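Local coordinates for protein nucleoporin nup120 (Schizosaccharomyces pombe, PDB 4GQ2) that serves as a structural component of the nuclear pore complex, the assembly through which transport factors cross the nuclear envelope, at residues Ile543-Glu555 / Val681-Ile693. Residues are numbered along the deposited sequence; the frame is centred on the assembly and turned at random.
Sequences IRDPYLIESFDEE and VLDSILKKFQVSI
OE1 of E550, 3.5 Å from I685 CD1 across the contact, illustrates a buried acid gripped by donors from its own segment. It takes two N-H groups, NH1 of R544 at 2.7 Å through the syn lone pair and the backbone N of Y547 at 3.1 Å from the anti side, tilted out of the carboxylate plane. R544 NH2 reaches OE2 at 2.8 Å, likewise tilted from that plane, giving an end-on, two-pronged salt bridge nearly in the guanidinium plane. K688 NZ, 3.8 Å from OE2, adds a long ion pair to the facing helix, and this gathering of cations would be expected to keep the acid ionised. V681 CG1 lies over one face of the guanidinium, toward its rim, while I685 CD1 lies against Y547 CD1 at 3.7 Å. R544, Y547 and E550 lie where the chain leaves strand 539-544, in the sheet shared with strand 3-11 of the beta-propeller, and enters helix 548-553, whose axis makes 57° with that of segment 681-693, part of helix 672-703 of the helical domain. There I549 is a knob among I685, K688, F689 and S692. With CG1 anti to the backbone N (chi1 -168°), that carbon stands 3.8 Å above the centroid of the F689 ring, a CH-pi contact, and CD1 continues to S692 CB. Farther along, the aliphatic part of K688 runs across D553 at about a right angle, CD lying 3.5 Å from D553 CB.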
loop_
_atom_site.group_PDB
_atom_site.type_symbol
_atom_site.label_atom_id
_atom_site.label_comp_id
_atom_site.label_asym_id
_atom_site.label_seq_id
_atom_site.Cartn_x
_atom_site.Cartn_y
_atom_site.Cartn_z
ATOM N N ILE A 543 6.884 -7.519 21.325
ATOM C CA ILE A 543 8.323 -7.300 21.392
ATOM C C ILE A 543 9.011 -8.131 20.312
ATOM O O ILE A 543 8.529 -9.209 19.946
ATOM C CB ILE A 543 8.871 -7.633 22.803
ATOM C CG1 ILE A 543 8.178 -6.758 23.853
ATOM C CG2 ILE A 543 10.379 -7.418 22.879
ATOM C CD1 ILE A 543 8.398 -7.199 25.284
ATOM N N ARG A 544 10.115 -7.603 19.790
ATOM C CA ARG A 544 10.970 -8.324 18.845
ATOM C C ARG A 544 12.401 -7.808 18.914
ATOM O O ARG A 544 12.644 -6.673 19.339
ATOM C CB ARG A 544 10.425 -8.229 17.409
ATOM C CG ARG A 544 10.238 -6.818 16.863
ATOM C CD ARG A 544 9.823 -6.858 15.396
ATOM N NE ARG A 544 10.113 -5.606 14.692
ATOM C CZ ARG A 544 11.321 -5.239 14.261
ATOM N NH1 ARG A 544 12.378 -6.019 14.465
ATOM N NH2 ARG A 544 11.473 -4.080 13.629
ATOM N N ASP A 545 13.340 -8.663 18.518
ATOM C CA ASP A 545 14.750 -8.295 18.404
ATOM C C ASP A 545 14.974 -7.584 17.078
ATOM O O ASP A 545 14.305 -7.896 16.089
ATOM C CB ASP A 545 15.648 -9.540 18.469
ATOM C CG ASP A 545 15.767 -10.118 19.874
ATOM O OD1 ASP A 545 15.381 -9.446 20.857
ATOM O OD2 ASP A 545 16.264 -11.256 19.996
ATOM N N PRO A 546 15.919 -6.630 17.047
ATOM C CA PRO A 546 16.238 -5.985 15.780
ATOM C C PRO A 546 16.983 -6.951 14.871
ATOM O O PRO A 546 17.734 -7.799 15.365
ATOM C CB PRO A 546 17.176 -4.829 16.184
ATOM C CG PRO A 546 17.171 -4.778 17.679
ATOM C CD PRO A 546 16.774 -6.144 18.144
ATOM N N TYR A 547 16.763 -6.838 13.563
ATOM C CA TYR A 547 17.587 -7.563 12.604
ATOM C C TYR A 547 18.819 -6.708 12.373
ATOM O O TYR A 547 18.799 -5.503 12.659
ATOM C CB TYR A 547 16.832 -7.834 11.301
ATOM C CG TYR A 547 15.512 -8.558 11.497
ATOM C CD1 TYR A 547 14.373 -7.867 11.916
ATOM C CD2 TYR A 547 15.399 -9.931 11.269
ATOM C CE1 TYR A 547 13.164 -8.517 12.106
ATOM C CE2 TYR A 547 14.187 -10.592 11.457
ATOM C CZ TYR A 547 13.072 -9.875 11.874
ATOM O OH TYR A 547 11.858 -10.506 12.075
ATOM N N LEU A 548 19.894 -7.332 11.887
ATOM C CA LEU A 548 21.145 -6.629 11.587
ATOM C C LEU A 548 20.941 -5.336 10.813
ATOM O O LEU A 548 21.560 -4.309 11.118
ATOM C CB LEU A 548 22.094 -7.528 10.794
ATOM C CG LEU A 548 23.152 -8.328 11.546
ATOM C CD1 LEU A 548 24.020 -9.069 10.542
ATOM C CD2 LEU A 548 23.998 -7.425 12.433
ATOM N N ILE A 549 20.064 -5.396 9.816
ATOM C CA ILE A 549 19.784 -4.252 8.956
ATOM C C ILE A 549 19.327 -3.035 9.777
ATOM O O ILE A 549 19.731 -1.905 9.497
ATOM C CB ILE A 549 18.798 -4.629 7.812
ATOM C CG1 ILE A 549 18.738 -3.529 6.749
ATOM C CG2 ILE A 549 17.419 -4.973 8.355
ATOM C CD1 ILE A 549 20.060 -3.287 6.057
ATOM N N GLU A 550 18.525 -3.287 10.811
ATOM C CA GLU A 550 18.046 -2.235 11.710
ATOM C C GLU A 550 19.184 -1.566 12.481
ATOM O O GLU A 550 19.307 -0.342 12.440
ATOM C CB GLU A 550 16.966 -2.770 12.654
ATOM C CG GLU A 550 15.818 -3.438 11.914
ATOM C CD GLU A 550 14.621 -3.713 12.793
ATOM O OE1 GLU A 550 14.435 -4.884 13.172
ATOM O OE2 GLU A 550 13.866 -2.763 13.098
ATOM N N SER A 551 20.019 -2.365 13.151
ATOM C CA SER A 551 21.242 -1.868 13.817
ATOM C C SER A 551 22.111 -0.994 12.901
ATOM O O SER A 551 22.629 0.039 13.323
ATOM C CB SER A 551 22.090 -3.034 14.337
ATOM O OG SER A 551 21.302 -3.992 15.021
ATOM N N PHE A 552 22.255 -1.408 11.646
ATOM C CA PHE A 552 23.076 -0.675 10.677
ATOM C C PHE A 552 22.422 0.597 10.136
ATOM O O PHE A 552 23.103 1.447 9.565
ATOM C CB PHE A 552 23.496 -1.588 9.523
ATOM C CG PHE A 552 24.602 -2.535 9.879
ATOM C CD1 PHE A 552 24.320 -3.789 10.397
ATOM C CD2 PHE A 552 25.930 -2.167 9.706
ATOM C CE1 PHE A 552 25.336 -4.663 10.731
ATOM C CE2 PHE A 552 26.954 -3.037 10.038
ATOM C CZ PHE A 552 26.653 -4.288 10.550
ATOM N N ASP A 553 21.108 0.720 10.309
ATOM C CA ASP A 553 20.376 1.899 9.852
ATOM C C ASP A 553 20.495 3.031 10.868
ATOM O O ASP A 553 20.938 4.126 10.529
ATOM C CB ASP A 553 18.903 1.559 9.607
ATOM C CG ASP A 553 18.188 2.601 8.764
ATOM O OD1 ASP A 553 18.514 2.719 7.562
ATOM O OD2 ASP A 553 17.281 3.283 9.298
ATOM N N GLU A 554 20.100 2.755 12.111
ATOM C CA GLU A 554 20.148 3.754 13.179
ATOM C C GLU A 554 21.552 3.898 13.772
ATOM O O GLU A 554 22.236 2.904 14.037
ATOM C CB GLU A 554 19.094 3.472 14.260
ATOM C CG GLU A 554 18.964 2.014 14.669
ATOM C CD GLU A 554 17.525 1.603 14.928
ATOM O OE1 GLU A 554 16.735 1.505 13.956
ATOM O OE2 GLU A 554 17.186 1.363 16.106
ATOM N N GLU A 555 21.948 5.155 13.975
ATOM C CA GLU A 555 23.321 5.561 14.325
ATOM C C GLU A 555 23.868 4.936 15.630
ATOM O O GLU A 555 23.147 4.205 16.315
ATOM C CB GLU A 555 23.387 7.100 14.412
ATOM C CG GLU A 555 22.571 7.857 13.367
ATOM C CD GLU A 555 23.196 7.853 11.980
ATOM O OE1 GLU A 555 24.427 8.037 11.868
ATOM O OE2 GLU A 555 22.447 7.682 10.993
ATOM N N VAL A 681 6.009 -5.418 9.803
ATOM C CA VAL A 681 7.432 -5.634 10.072
ATOM C C VAL A 681 8.243 -5.664 8.766
ATOM O O VAL A 681 9.293 -5.019 8.684
ATOM C CB VAL A 681 7.679 -6.913 10.906
ATOM C CG1 VAL A 681 9.163 -7.236 10.981
ATOM C CG2 VAL A 681 7.099 -6.757 12.302
ATOM N N LEU A 682 7.752 -6.392 7.755
ATOM C CA LEU A 682 8.401 -6.412 6.434
ATOM C C LEU A 682 8.572 -5.009 5.846
ATOM O O LEU A 682 9.671 -4.640 5.425
ATOM C CB LEU A 682 7.646 -7.311 5.443
ATOM C CG LEU A 682 7.801 -8.816 5.688
ATOM C CD1 LEU A 682 6.958 -9.615 4.709
ATOM C CD2 LEU A 682 9.267 -9.245 5.639
ATOM N N ASP A 683 7.489 -4.233 5.827
ATOM C CA ASP A 683 7.525 -2.873 5.295
ATOM C C ASP A 683 8.652 -2.094 5.976
ATOM O O ASP A 683 9.448 -1.413 5.325
ATOM C CB ASP A 683 6.171 -2.188 5.532
ATOM C CG ASP A 683 6.158 -0.740 5.086
ATOM O OD1 ASP A 683 5.982 -0.490 3.881
ATOM O OD2 ASP A 683 6.319 0.153 5.942
ATOM N N SER A 684 8.716 -2.227 7.298
ATOM C CA SER A 684 9.702 -1.529 8.107
ATOM C C SER A 684 11.135 -2.026 7.838
ATOM O O SER A 684 12.065 -1.235 7.749
ATOM C CB SER A 684 9.320 -1.651 9.583
ATOM O OG SER A 684 10.339 -1.132 10.402
ATOM N N ILE A 685 11.306 -3.337 7.696
ATOM C CA ILE A 685 12.613 -3.913 7.362
ATOM C C ILE A 685 13.041 -3.554 5.933
ATOM O O ILE A 685 14.185 -3.143 5.702
ATOM C CB ILE A 685 12.641 -5.451 7.559
ATOM C CG1 ILE A 685 12.296 -5.838 9.004
ATOM C CG2 ILE A 685 13.999 -6.025 7.177
ATOM C CD1 ILE A 685 12.960 -4.979 10.051
ATOM N N LEU A 686 12.116 -3.693 4.987
ATOM C CA LEU A 686 12.393 -3.423 3.571
ATOM C C LEU A 686 12.813 -1.990 3.266
ATOM O O LEU A 686 13.588 -1.771 2.345
ATOM C CB LEU A 686 11.212 -3.829 2.687
ATOM C CG LEU A 686 10.883 -5.326 2.612
ATOM C CD1 LEU A 686 9.553 -5.525 1.930
ATOM C CD2 LEU A 686 11.952 -6.131 1.898
ATOM N N LYS A 687 12.357 -1.063 4.058
ATOM C CA LYS A 687 12.741 0.298 3.887
ATOM C C LYS A 687 14.173 0.527 4.250
ATOM O O LYS A 687 14.848 1.260 3.624
ATOM C CB LYS A 687 11.886 1.188 4.739
ATOM C CG LYS A 687 10.683 1.724 4.047
ATOM C CD LYS A 687 9.714 2.209 5.079
ATOM C CE LYS A 687 8.767 3.209 4.494
ATOM N NZ LYS A 687 7.412 2.998 5.032
ATOM N N LYS A 688 14.618 -0.112 5.295
ATOM C CA LYS A 688 16.014 -0.054 5.713
ATOM C C LYS A 688 16.906 -0.798 4.720
ATOM O O LYS A 688 17.968 -0.314 4.357
ATOM C CB LYS A 688 16.180 -0.553 7.149
ATOM C CG LYS A 688 15.275 0.180 8.130
ATOM C CD LYS A 688 15.724 0.025 9.574
ATOM C CE LYS A 688 14.934 0.931 10.510
ATOM N NZ LYS A 688 13.623 0.319 10.868
ATOM N N PHE A 689 16.448 -1.946 4.233
ATOM C CA PHE A 689 17.167 -2.626 3.155
ATOM C C PHE A 689 17.369 -1.748 1.912
ATOM O O PHE A 689 18.493 -1.626 1.419
ATOM C CB PHE A 689 16.516 -3.973 2.799
ATOM C CG PHE A 689 17.088 -5.134 3.562
ATOM C CD1 PHE A 689 18.424 -5.487 3.413
ATOM C CD2 PHE A 689 16.298 -5.873 4.427
ATOM C CE1 PHE A 689 18.960 -6.553 4.120
ATOM C CE2 PHE A 689 16.826 -6.947 5.131
ATOM C CZ PHE A 689 18.158 -7.288 4.977
ATOM N N GLN A 690 16.289 -1.136 1.422
ATOM C CA GLN A 690 16.338 -0.256 0.238
ATOM C C GLN A 690 17.341 0.894 0.380
ATOM O O GLN A 690 18.165 1.123 -0.505
ATOM C CB GLN A 690 14.945 0.298 -0.084
ATOM C CG GLN A 690 14.928 1.280 -1.250
ATOM C CD GLN A 690 13.547 1.842 -1.546
ATOM O OE1 GLN A 690 13.027 1.688 -2.652
ATOM N NE2 GLN A 690 12.944 2.471 -0.560
ATOM N N VAL A 691 17.254 1.621 1.486
ATOM C CA VAL A 691 18.205 2.696 1.785
ATOM C C VAL A 691 19.646 2.152 1.864
ATOM O O VAL A 691 20.580 2.768 1.336
ATOM C CB VAL A 691 17.779 3.442 3.078
ATOM C CG1 VAL A 691 18.898 4.313 3.647
ATOM C CG2 VAL A 691 16.508 4.258 2.821
ATOM N N SER A 692 19.814 0.980 2.479
ATOM C CA SER A 692 21.126 0.354 2.591
ATOM C C SER A 692 21.704 0.003 1.214
ATOM O O SER A 692 22.832 0.384 0.889
ATOM C CB SER A 692 21.046 -0.888 3.488
ATOM O OG SER A 692 22.162 -1.741 3.301
ATOM N N ILE A 693 20.922 -0.727 0.420
ATOM C CA ILE A 693 21.314 -1.134 -0.929
ATOM C C ILE A 693 21.652 0.070 -1.800
ATOM O O ILE A 693 22.649 0.064 -2.529
ATOM C CB ILE A 693 20.185 -1.946 -1.603
ATOM C CG1 ILE A 693 20.030 -3.305 -0.918
ATOM C CG2 ILE A 693 20.454 -2.111 -3.096
ATOM C CD1 ILE A 693 18.637 -3.899 -1.028
#